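Local coordinates for aminotransferase, class I (Staphylococcus aureus, PDB 2O1B), which probably catalyses pyridoxal-5'-phosphate-dependent transfer of an amino group between amino acids and 2-oxo acids, as an aspartate aminotransferase-like class I enzyme, at residues I362-G367 against R376-S381. Numbering follows the deposited sequence.
Sequences ILVAPG and RYVRIS
Ala365 and Arg379 face each other as the antiparallel hydrogen-bonded pair of a beta hairpin, exchanging both backbone bonds. Arg379 N reaches Ala365 O at 2.6 Å, nearly straight at 174°. In return Ala365 N donates to Arg379 O at 3.1 Å, and each donor lies in the carbonyl plane of its acceptor. Pro366 has no N-H to offer, and its pairing with Val378 is a non-hydrogen-bonded one. Beyond it Gly367 N donates to Tyr377 O at 2.9 Å, more bent and tilted from the carbonyl plane. Val378 CA adds a CA-H...O contact to Ala365 O, 3.3 Å away.

The apolar contacts are made by Val364, whose two methyls split the work. With CG1 anti to the carbonyl carbon (chi1 -62°), CG2 sits between backbone N and carbonyl carbon and meets Val378 CB at 3.8 Å, while CG1 lies alongside Ile380 CG1 at 3.9 Å, the two side chains pointing the same way. Leu356 of helix 349-360 also packs on Val364, and Leu396 of helix 388-397 on Ile380.

On the Ala365 side, the Arg379 chain bends at chi3 (69°), bringing NE to 3.8 Å from Ala365 CB, with the methyl oblique to the guanidinium. NH1 is bonded to Asn192 OD1, and NH2 more weakly to Ala53 O. Because Asn192 also lines the cofactor pocket and the Arg379 side chain comes within about 6 Å of the PLP, the hairpin places the Arg379 guanidinium beside the cofactor site, consistent with the arginine that binds the substrate alpha-carboxylate in class I aminotransferases.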
loop_
_atom_site.group_PDB
_atom_site.type_symbol
_atom_site.label_atom_id
_atom_site.label_comp_id
_atom_site.label_asym_id
_atom_site.label_seq_id
_atom_site.Cartn_x
_atom_site.Cartn_y
_atom_site.Cartn_z
ATOM N N ILE A 362 -30.361 -10.411 10.817
ATOM C CA ILE A 362 -29.960 -9.300 9.954
ATOM C C ILE A 362 -28.709 -8.651 10.528
ATOM O O ILE A 362 -28.721 -8.137 11.648
ATOM C CB ILE A 362 -31.079 -8.231 9.807
ATOM C CG1 ILE A 362 -32.297 -8.810 9.097
ATOM C CG2 ILE A 362 -30.565 -7.011 9.045
ATOM C CD1 ILE A 362 -33.486 -7.871 9.051
ATOM N N LEU A 363 -27.621 -8.688 9.765
ATOM C CA LEU A 363 -26.411 -7.998 10.185
ATOM C C LEU A 363 -26.458 -6.572 9.656
ATOM O O LEU A 363 -26.639 -6.355 8.461
ATOM C CB LEU A 363 -25.153 -8.698 9.670
ATOM C CG LEU A 363 -23.923 -8.843 10.583
ATOM C CD1 LEU A 363 -22.642 -8.739 9.733
ATOM C CD2 LEU A 363 -23.876 -7.852 11.742
ATOM N N VAL A 364 -26.326 -5.601 10.554
ATOM C CA VAL A 364 -26.267 -4.211 10.128
ATOM C C VAL A 364 -24.999 -3.594 10.670
ATOM O O VAL A 364 -24.328 -4.180 11.527
ATOM C CB VAL A 364 -27.508 -3.373 10.589
ATOM C CG1 VAL A 364 -28.800 -3.925 9.986
ATOM C CG2 VAL A 364 -27.589 -3.277 12.121
ATOM N N ALA A 365 -24.678 -2.411 10.173
ATOM C CA ALA A 365 -23.589 -1.641 10.723
ATOM C C ALA A 365 -24.132 -0.663 11.760
ATOM O O ALA A 365 -24.947 0.201 11.434
ATOM C CB ALA A 365 -22.845 -0.910 9.621
ATOM N N PRO A 366 -23.675 -0.797 13.013
ATOM C CA PRO A 366 -24.055 0.134 14.061
ATOM C C PRO A 366 -23.526 1.531 13.762
ATOM O O PRO A 366 -22.425 1.681 13.236
ATOM C CB PRO A 366 -23.370 -0.440 15.310
ATOM C CG PRO A 366 -22.237 -1.257 14.791
ATOM C CD PRO A 366 -22.767 -1.848 13.514
ATOM N N GLY A 367 -24.305 2.544 14.107
ATOM C CA GLY A 367 -23.892 3.919 13.891
ATOM C C GLY A 367 -22.693 4.354 14.710
ATOM O O GLY A 367 -22.016 5.316 14.342
ATOM N N ARG A 376 -27.581 6.462 17.765
ATOM C CA ARG A 376 -28.961 5.983 17.689
ATOM C C ARG A 376 -29.441 5.745 16.257
ATOM O O ARG A 376 -30.607 5.978 15.921
ATOM C CB ARG A 376 -29.902 6.890 18.479
ATOM C CG ARG A 376 -29.451 7.069 19.933
ATOM C CD ARG A 376 -30.565 6.848 20.933
ATOM N NE ARG A 376 -30.046 6.805 22.305
ATOM C CZ ARG A 376 -30.050 5.735 23.097
ATOM N NH1 ARG A 376 -30.573 4.579 22.685
ATOM N NH2 ARG A 376 -29.546 5.825 24.323
ATOM N N TYR A 377 -28.519 5.264 15.426
ATOM C CA TYR A 377 -28.828 4.837 14.068
ATOM C C TYR A 377 -28.071 3.572 13.724
ATOM O O TYR A 377 -27.073 3.251 14.349
ATOM C CB TYR A 377 -28.388 5.873 13.047
ATOM C CG TYR A 377 -29.152 7.158 13.051
ATOM C CD1 TYR A 377 -30.203 7.362 12.162
ATOM C CD2 TYR A 377 -28.822 8.178 13.938
ATOM C CE1 TYR A 377 -30.915 8.542 12.163
ATOM C CE2 TYR A 377 -29.524 9.367 13.938
ATOM C CZ TYR A 377 -30.570 9.539 13.050
ATOM O OH TYR A 377 -31.268 10.729 13.040
ATOM N N VAL A 378 -28.543 2.888 12.695
ATOM C CA VAL A 378 -27.806 1.800 12.093
ATOM C C VAL A 378 -27.744 2.023 10.585
ATOM O O VAL A 378 -28.640 2.650 10.009
ATOM C CB VAL A 378 -28.413 0.414 12.440
ATOM C CG1 VAL A 378 -28.323 0.156 13.951
ATOM C CG2 VAL A 378 -29.862 0.307 11.950
ATOM N N ARG A 379 -26.673 1.524 9.967
ATOM C CA ARG A 379 -26.484 1.619 8.526
ATOM C C ARG A 379 -26.863 0.301 7.859
ATOM O O ARG A 379 -26.444 -0.782 8.289
ATOM C CB ARG A 379 -25.024 1.968 8.221
ATOM C CG ARG A 379 -24.762 2.466 6.802
ATOM C CD ARG A 379 -23.258 2.454 6.504
ATOM N NE ARG A 379 -22.744 1.086 6.413
ATOM C CZ ARG A 379 -21.471 0.757 6.182
ATOM N NH1 ARG A 379 -20.542 1.695 5.993
ATOM N NH2 ARG A 379 -21.125 -0.522 6.119
ATOM N N ILE A 380 -27.656 0.402 6.807
ATOM C CA ILE A 380 -28.231 -0.765 6.152
ATOM C C ILE A 380 -27.816 -0.748 4.692
ATOM O O ILE A 380 -28.143 0.188 3.958
ATOM C CB ILE A 380 -29.767 -0.766 6.291
ATOM C CG1 ILE A 380 -30.157 -1.098 7.744
ATOM C CG2 ILE A 380 -30.412 -1.726 5.292
ATOM C CD1 ILE A 380 -31.637 -0.990 8.038
ATOM N N SER A 381 -27.070 -1.769 4.285
ATOM C CA SER A 381 -26.572 -1.852 2.912
ATOM C C SER A 381 -27.600 -2.448 1.967
ATOM O O SER A 381 -28.147 -3.522 2.226
ATOM C CB SER A 381 -25.303 -2.685 2.856
ATOM O OG SER A 381 -24.870 -2.854 1.510
#